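Local structure of alkaline phosphatase (Thermus thermophilus, 7KWD) at the interface of chains A and B. The protein removes phosphate groups from phosphorylated compounds as a homodimeric alkaline phosphatase, a hydrolase that works with two zinc ions and one magnesium ion per active site. Coordinates in Å, arbitrary orientation; residue numbers count along the deposited sequence, not the author numbering. Chains: chain A/B, Alkaline phosphatase.

Contact 1: the interface of chains A and B. Residues chain A 62, 68, 72, 76; chain B 26-27, 454.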
loop_
_atom_site.group_PDB
_atom_site.type_symbol
_atom_site.label_atom_id
_atom_site.label_comp_id
_atom_site.label_asym_id
_atom_site.label_seq_id
_atom_site.Cartn_x
_atom_site.Cartn_y
_atom_site.Cartn_z
ATOM N N ARG A 62 15.638 -2.210 11.407
ATOM C CA ARG A 62 16.547 -3.345 11.311
ATOM C C ARG A 62 17.918 -2.892 10.835
ATOM O O ARG A 62 18.934 -3.139 11.496
ATOM C CB ARG A 62 15.985 -4.402 10.369
ATOM C CG ARG A 62 14.946 -5.314 11.028
ATOM C CD ARG A 62 14.071 -6.029 9.950
ATOM N NE ARG A 62 13.225 -7.068 10.545
ATOM C CZ ARG A 62 13.655 -8.278 10.876
ATOM N NH1 ARG A 62 14.923 -8.654 10.679
ATOM N NH2 ARG A 62 12.812 -9.121 11.435
ATOM N N VAL A 68 14.258 -4.954 15.634
ATOM C CA VAL A 68 12.983 -5.238 14.986
ATOM C C VAL A 68 11.932 -4.269 15.520
ATOM O O VAL A 68 11.703 -4.203 16.721
ATOM C CB VAL A 68 12.551 -6.683 15.221
ATOM C CG1 VAL A 68 11.227 -6.962 14.547
ATOM C CG2 VAL A 68 13.647 -7.608 14.724
ATOM N N GLU A 72 6.308 -4.492 13.629
ATOM C CA GLU A 72 6.542 -5.727 12.883
ATOM C C GLU A 72 6.242 -6.946 13.766
ATOM O O GLU A 72 5.586 -7.902 13.332
ATOM C CB GLU A 72 7.979 -5.814 12.348
ATOM C CG GLU A 72 8.264 -7.152 11.645
ATOM C CD GLU A 72 9.713 -7.354 11.188
ATOM O OE1 GLU A 72 10.456 -6.364 11.089
ATOM O OE2 GLU A 72 10.108 -8.515 10.948
ATOM N N ALA A 76 3.393 -9.772 12.963
ATOM C CA ALA A 76 3.938 -11.107 12.779
ATOM C C ALA A 76 3.368 -12.109 13.761
ATOM O O ALA A 76 3.746 -13.277 13.707
ATOM C CB ALA A 76 5.468 -11.065 12.918
ATOM N N GLY B 26 10.379 -11.476 14.778
ATOM C CA GLY B 26 10.168 -10.833 13.498
ATOM C C GLY B 26 9.298 -11.664 12.575
ATOM O O GLY B 26 8.903 -12.792 12.876
ATOM N N ALA B 27 9.011 -11.078 11.397
ATOM C CA ALA B 27 8.112 -11.726 10.452
ATOM C C ALA B 27 8.725 -12.989 9.864
ATOM O O ALA B 27 7.999 -13.954 9.565
ATOM C CB ALA B 27 7.728 -10.774 9.322
ATOM N N LEU B 454 1.595 -11.055 9.007
ATOM C CA LEU B 454 2.713 -10.701 8.133
ATOM C C LEU B 454 3.761 -11.798 8.190
ATOM O O LEU B 454 4.301 -12.088 9.270
ATOM C CB LEU B 454 3.317 -9.364 8.551
ATOM C CG LEU B 454 4.569 -8.937 7.806
ATOM C CD1 LEU B 454 4.242 -8.522 6.337
ATOM C CD2 LEU B 454 5.195 -7.810 8.600
#
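A chi1 of 176° swings CG of A:Glu72 away from the backbone N, and the extended chain beyond it carries the carboxylate from helix 70-75 to the backbone of B:Gly26 and B:Ala27, in the N-terminal arm of the partner subunit of this alkaline phosphatase dimer. The amide N of B:Ala27, at the start of the 3-10 helix 27-29, gives a hydrogen bond to A:Glu72 OE2 at 2.8 Å. It is nearly straight, 173° at the hydrogen, and takes the anti lone pair, the one turned away from OE1.

The syn side of the same carboxylate is held from its own chain. A:Arg62, on helix 51-65, grips it side-on: NE reaches OE1 of A:Glu72 at 2.9 Å, within the guanidinium plane, while NH2 makes a salt bridge to OE2 at 2.8 Å from a more tilted position. OE2 therefore accepts from both chains, and the arginine fixes the carboxylate's rotation. One guanidinium face carries A:Val68 CG2, towards the rim; CA of B:Gly26 comes to the edge, 3.8 Å from A:Arg62 NH2.

Beyond the carboxylate, the methyl CB of A:Ala76 packs on CA of B:Ala27 at 3.7 Å. The carbonyl O of B:Leu454, from strand 454-456, lies 3.7 Å from A:Ala76 CA.

Contact 2: the interface of chains A and B. Residues chain A 397, 400-401; chain B 326, 411, 414-415, 426.
Cation-pi stacking dominates where A:Arg400 meets B:Trp411 across the alkaline phosphatase dimer interface. The guanidinium lies over one face of the indole with the two planes 20° apart, CZ standing 3.7 Å from the centroid of the six-membered ring and NH1 above the five-membered ring. CG of A:Arg400 is anti to the backbone N (chi1 165°), and the chain runs extended to NE, which brings CD and NE along the rim of the six-membered ring, near CH2.

Apolar contacts flank the stack. CB of A:Arg400 touches B:Val414 CG2 at 3.7 Å, and its CA sits 3.7 Å from CZ of B:Tyr326. A:Glu397 comes to the rim of the indole instead: its CG lies 3.6 Å from B:Trp411 CZ3, and its CD is at the ring edge. Cutting A:Arg400 back to an alanine would probably leave that face of the B:Trp411 indole without its cationic partner and open a gap over the ring, though the CB contact with B:Val414 could remain.

Polar bonds hold the two sides in shape. The carboxylate of A:Glu397 ties down its own loop, OE1 accepting from the backbone N of A:Arg400 and OE2 from that of A:Gln401 at 2.8 Å. Water 1 links A:Glu397 OE1, 2.8 Å away, to the carbonyl O of B:Gln415. In the partner, the phenol OH of B:Tyr326 donates to the amide oxygen OE1 of B:Gln415 at 2.7 Å.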
loop_
_atom_site.group_PDB
_atom_site.type_symbol
_atom_site.label_atom_id
_atom_site.label_comp_id
_atom_site.label_asym_id
_atom_site.label_seq_id
_atom_site.Cartn_x
_atom_site.Cartn_y
_atom_site.Cartn_z
ATOM N N GLU A 397 4.311 20.690 -10.322
ATOM C CA GLU A 397 2.965 21.250 -10.374
ATOM C C GLU A 397 2.383 21.166 -8.968
ATOM O O GLU A 397 3.070 20.816 -8.006
ATOM C CB GLU A 397 2.101 20.544 -11.413
ATOM C CG GLU A 397 1.998 19.028 -11.293
ATOM C CD GLU A 397 1.013 18.629 -10.231
ATOM O OE1 GLU A 397 -0.197 18.985 -10.349
ATOM O OE2 GLU A 397 1.449 18.008 -9.266
ATOM N N ARG A 400 -1.759 17.394 -8.517
ATOM C CA ARG A 400 -1.349 16.080 -8.051
ATOM C C ARG A 400 -0.502 16.224 -6.806
ATOM O O ARG A 400 -0.731 15.542 -5.791
ATOM C CB ARG A 400 -0.593 15.359 -9.153
ATOM C CG ARG A 400 0.179 14.139 -8.693
ATOM C CD ARG A 400 0.439 13.236 -9.879
ATOM N NE ARG A 400 1.631 12.436 -9.644
ATOM C CZ ARG A 400 2.154 11.615 -10.543
ATOM N NH1 ARG A 400 1.579 11.514 -11.730
ATOM N NH2 ARG A 400 3.249 10.917 -10.247
ATOM N N GLN A 401 0.442 17.166 -6.835
ATOM C CA GLN A 401 1.277 17.487 -5.679
ATOM C C GLN A 401 0.670 18.699 -4.966
ATOM O O GLN A 401 1.170 19.821 -5.044
ATOM C CB GLN A 401 2.708 17.721 -6.132
ATOM C CG GLN A 401 3.365 16.535 -6.874
ATOM C CD GLN A 401 3.937 15.448 -5.950
ATOM O OE1 GLN A 401 4.594 14.517 -6.423
ATOM N NE2 GLN A 401 3.675 15.559 -4.643
ATOM N N TYR B 326 -5.963 9.580 -5.412
ATOM C CA TYR B 326 -5.647 10.514 -4.338
ATOM C C TYR B 326 -6.750 11.552 -4.136
ATOM O O TYR B 326 -7.634 11.743 -4.985
ATOM C CB TYR B 326 -4.283 11.196 -4.593
ATOM C CG TYR B 326 -4.221 12.004 -5.853
ATOM C CD1 TYR B 326 -4.835 13.256 -5.917
ATOM C CD2 TYR B 326 -3.529 11.547 -6.959
ATOM C CE1 TYR B 326 -4.770 14.032 -7.068
ATOM C CE2 TYR B 326 -3.482 12.302 -8.136
ATOM C CZ TYR B 326 -4.096 13.556 -8.175
ATOM O OH TYR B 326 -4.040 14.324 -9.332
ATOM N N TRP B 411 2.521 12.053 -16.777
ATOM C CA TRP B 411 2.551 13.418 -16.274
ATOM C C TRP B 411 1.932 14.410 -17.264
ATOM O O TRP B 411 1.322 15.398 -16.844
ATOM C CB TRP B 411 3.986 13.772 -15.942
ATOM C CG TRP B 411 4.388 13.444 -14.550
ATOM C CD1 TRP B 411 5.223 12.444 -14.159
ATOM C CD2 TRP B 411 4.005 14.125 -13.364
ATOM N NE1 TRP B 411 5.391 12.469 -12.812
ATOM C CE2 TRP B 411 4.645 13.483 -12.291
ATOM C CE3 TRP B 411 3.175 15.216 -13.095
ATOM C CZ2 TRP B 411 4.484 13.893 -10.964
ATOM C CZ3 TRP B 411 3.013 15.616 -11.786
ATOM C CH2 TRP B 411 3.673 14.960 -10.734
ATOM N N VAL B 414 -1.707 14.737 -16.425
ATOM C CA VAL B 414 -1.999 14.953 -15.010
ATOM C C VAL B 414 -3.267 15.771 -14.830
ATOM O O VAL B 414 -3.689 16.528 -15.715
ATOM C CB VAL B 414 -0.812 15.651 -14.332
ATOM C CG1 VAL B 414 -0.699 17.111 -14.809
ATOM C CG2 VAL B 414 -0.924 15.599 -12.811
ATOM N N GLN B 415 -3.877 15.626 -13.648
ATOM C CA GLN B 415 -5.063 16.411 -13.310
ATOM C C GLN B 415 -4.701 17.893 -13.280
ATOM O O GLN B 415 -3.676 18.288 -12.701
ATOM C CB GLN B 415 -5.626 15.970 -11.951
ATOM C CG GLN B 415 -6.732 16.858 -11.346
ATOM C CD GLN B 415 -6.979 16.575 -9.867
ATOM O OE1 GLN B 415 -6.354 15.693 -9.274
ATOM N NE2 GLN B 415 -7.883 17.336 -9.260
ATOM N N ILE B 426 -5.080 10.035 -10.202
ATOM C CA ILE B 426 -4.262 8.898 -9.788
ATOM C C ILE B 426 -2.814 9.332 -9.992
ATOM O O ILE B 426 -2.453 9.775 -11.094
ATOM C CB ILE B 426 -4.595 7.638 -10.602
ATOM C CG1 ILE B 426 -6.037 7.203 -10.322
ATOM C CG2 ILE B 426 -3.625 6.501 -10.267
ATOM C CD1 ILE B 426 -6.635 6.196 -11.353
HETATM O O HOH W 1 -1.484 19.841 -12.625
#

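Contact 3: the interface of chains A and B. Residues chain A 395, 411, 414-415; chain B 396-397, 400-401.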
loop_
_atom_site.group_PDB
_atom_site.type_symbol
_atom_site.label_atom_id
_atom_site.label_comp_id
_atom_site.label_asym_id
_atom_site.label_seq_id
_atom_site.Cartn_x
_atom_site.Cartn_y
_atom_site.Cartn_z
ATOM N N TRP A 395 6.734 23.249 -8.484
ATOM C CA TRP A 395 7.322 22.344 -9.449
ATOM C C TRP A 395 7.293 20.910 -8.945
ATOM O O TRP A 395 7.630 20.644 -7.789
ATOM C CB TRP A 395 8.786 22.742 -9.744
ATOM C CG TRP A 395 9.279 22.126 -10.985
ATOM C CD1 TRP A 395 9.083 22.576 -12.257
ATOM C CD2 TRP A 395 10.039 20.921 -11.097
ATOM N NE1 TRP A 395 9.678 21.720 -13.157
ATOM C CE2 TRP A 395 10.278 20.700 -12.466
ATOM C CE3 TRP A 395 10.546 20.007 -10.170
ATOM C CZ2 TRP A 395 11.003 19.609 -12.926
ATOM C CZ3 TRP A 395 11.271 18.934 -10.630
ATOM C CH2 TRP A 395 11.495 18.744 -11.988
ATOM N N TRP A 411 10.575 17.374 -4.399
ATOM C CA TRP A 411 11.083 17.206 -5.748
ATOM C C TRP A 411 12.424 17.895 -5.933
ATOM O O TRP A 411 13.252 17.428 -6.725
ATOM C CB TRP A 411 10.072 17.742 -6.755
ATOM C CG TRP A 411 9.027 16.750 -7.130
ATOM C CD1 TRP A 411 7.733 16.706 -6.689
ATOM C CD2 TRP A 411 9.180 15.659 -8.043
ATOM N NE1 TRP A 411 7.075 15.654 -7.276
ATOM C CE2 TRP A 411 7.948 14.993 -8.105
ATOM C CE3 TRP A 411 10.246 15.174 -8.810
ATOM C CZ2 TRP A 411 7.751 13.871 -8.904
ATOM C CZ3 TRP A 411 10.050 14.068 -9.597
ATOM C CH2 TRP A 411 8.812 13.421 -9.632
ATOM N N VAL A 414 15.138 15.340 -5.187
ATOM C CA VAL A 414 14.954 14.039 -5.805
ATOM C C VAL A 414 16.307 13.411 -6.099
ATOM O O VAL A 414 17.303 14.093 -6.337
ATOM C CB VAL A 414 14.104 14.186 -7.080
ATOM C CG1 VAL A 414 14.839 15.041 -8.096
ATOM C CG2 VAL A 414 13.784 12.866 -7.722
ATOM N N GLN A 415 16.333 12.085 -6.048
ATOM C CA GLN A 415 17.436 11.288 -6.555
ATOM C C GLN A 415 17.845 11.729 -7.948
ATOM O O GLN A 415 17.003 11.899 -8.838
ATOM C CB GLN A 415 17.013 9.813 -6.590
ATOM C CG GLN A 415 18.132 8.792 -6.890
ATOM C CD GLN A 415 17.596 7.430 -7.333
ATOM O OE1 GLN A 415 16.437 7.080 -7.071
ATOM N NE2 GLN A 415 18.432 6.659 -8.014
ATOM N N PRO B 396 8.697 15.123 -15.363
ATOM C CA PRO B 396 9.646 16.115 -14.844
ATOM C C PRO B 396 11.092 15.647 -14.773
ATOM O O PRO B 396 11.967 16.502 -14.687
ATOM C CB PRO B 396 9.126 16.414 -13.425
ATOM C CG PRO B 396 8.230 15.306 -13.076
ATOM C CD PRO B 396 7.687 14.728 -14.357
ATOM N N GLU B 397 11.333 14.338 -14.777
ATOM C CA GLU B 397 12.689 13.794 -14.742
ATOM C C GLU B 397 12.593 12.301 -15.029
ATOM O O GLU B 397 11.519 11.779 -15.353
ATOM C CB GLU B 397 13.408 14.093 -13.423
ATOM C CG GLU B 397 12.636 13.738 -12.174
ATOM C CD GLU B 397 12.734 12.270 -11.888
ATOM O OE1 GLU B 397 13.848 11.820 -11.550
ATOM O OE2 GLU B 397 11.710 11.583 -12.064
ATOM N N ARG B 400 13.480 9.099 -10.612
ATOM C CA ARG B 400 12.299 8.724 -9.848
ATOM C C ARG B 400 11.244 8.152 -10.778
ATOM O O ARG B 400 10.703 7.072 -10.537
ATOM C CB ARG B 400 11.775 9.944 -9.089
ATOM C CG ARG B 400 10.378 9.748 -8.420
ATOM C CD ARG B 400 10.143 10.820 -7.349
ATOM N NE ARG B 400 8.730 11.140 -7.169
ATOM C CZ ARG B 400 8.275 12.011 -6.274
ATOM N NH1 ARG B 400 9.123 12.636 -5.492
ATOM N NH2 ARG B 400 6.966 12.248 -6.160
ATOM N N GLN B 401 10.993 8.835 -11.896
ATOM C CA GLN B 401 10.149 8.325 -12.969
ATOM C C GLN B 401 11.060 7.675 -14.009
ATOM O O GLN B 401 11.347 8.237 -15.075
ATOM C CB GLN B 401 9.314 9.458 -13.562
ATOM C CG GLN B 401 8.503 10.198 -12.485
ATOM C CD GLN B 401 7.169 9.506 -12.108
ATOM O OE1 GLN B 401 6.382 10.084 -11.379
ATOM N NE2 GLN B 401 6.937 8.283 -12.601
HETATM O O HOH W 2 16.159 13.039 -11.056
#
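One face of the A:Trp411 indole carries the guanidinium of B:Arg400, and the carboxylate carbon CD of B:Glu397 lies at the ring's edge. The guanidinium is turned 23° from the indole plane and sits towards the rim, with CZ 3.3 Å from A:Trp411 CZ2. This is a cation-pi stack that spreads over both rings: CZ covers the six-membered one, and NH1 lies 4.0 Å from the centroid of the five-membered one.

B:Glu397 runs roughly perpendicular to A:Trp411, its carboxylate 56° from the ring plane, and its CG reaches A:Trp411 CZ3 at 3.7 Å. A chi1 of 51° wedges that CG between the backbone N and the carbonyl carbon, and a bend at chi2 turns the carboxylate back to its own loop. There the syn lone pairs of OE1 and OE2 take the backbone N-H groups of B:Arg400 and B:Gln401, tying the loop that presents the arginine.

B:Pro396, which follows a cis peptide bond, lies between two tryptophans of the other subunit. Its CB packs on A:Trp395 CH2 at 3.6 Å, and its CG meets A:Trp411 CH2 at 4.0 Å. Beside the arginine's own stem, A:Val414 CG2 rests 3.8 Å from B:Arg400 CB. Water 2 bridges the subunits, 2.6 Å from the carbonyl O of A:Gln415 and 2.7 Å from the carboxylate OE1 of B:Glu397.

Contact 2 and contact 3 are twins related by the dimer's two-fold axis, their C-alpha centres about 13 Å apart. Each joins the loop holding residues 397 to 401 of one chain to helix 406-412 and the residues just after it in the other. The C-alpha centre of contact 1, where an N-terminal arm meets helix 70-75, lies about 34 Å from that of contact 2 and about 32 Å from that of contact 3. All three stand about 27 to 28 Å from the active-site serine, A:Ser95 for contacts 1 and 3 and B:Ser95 for contact 2, which suggests a role in assembly rather than direct catalysis.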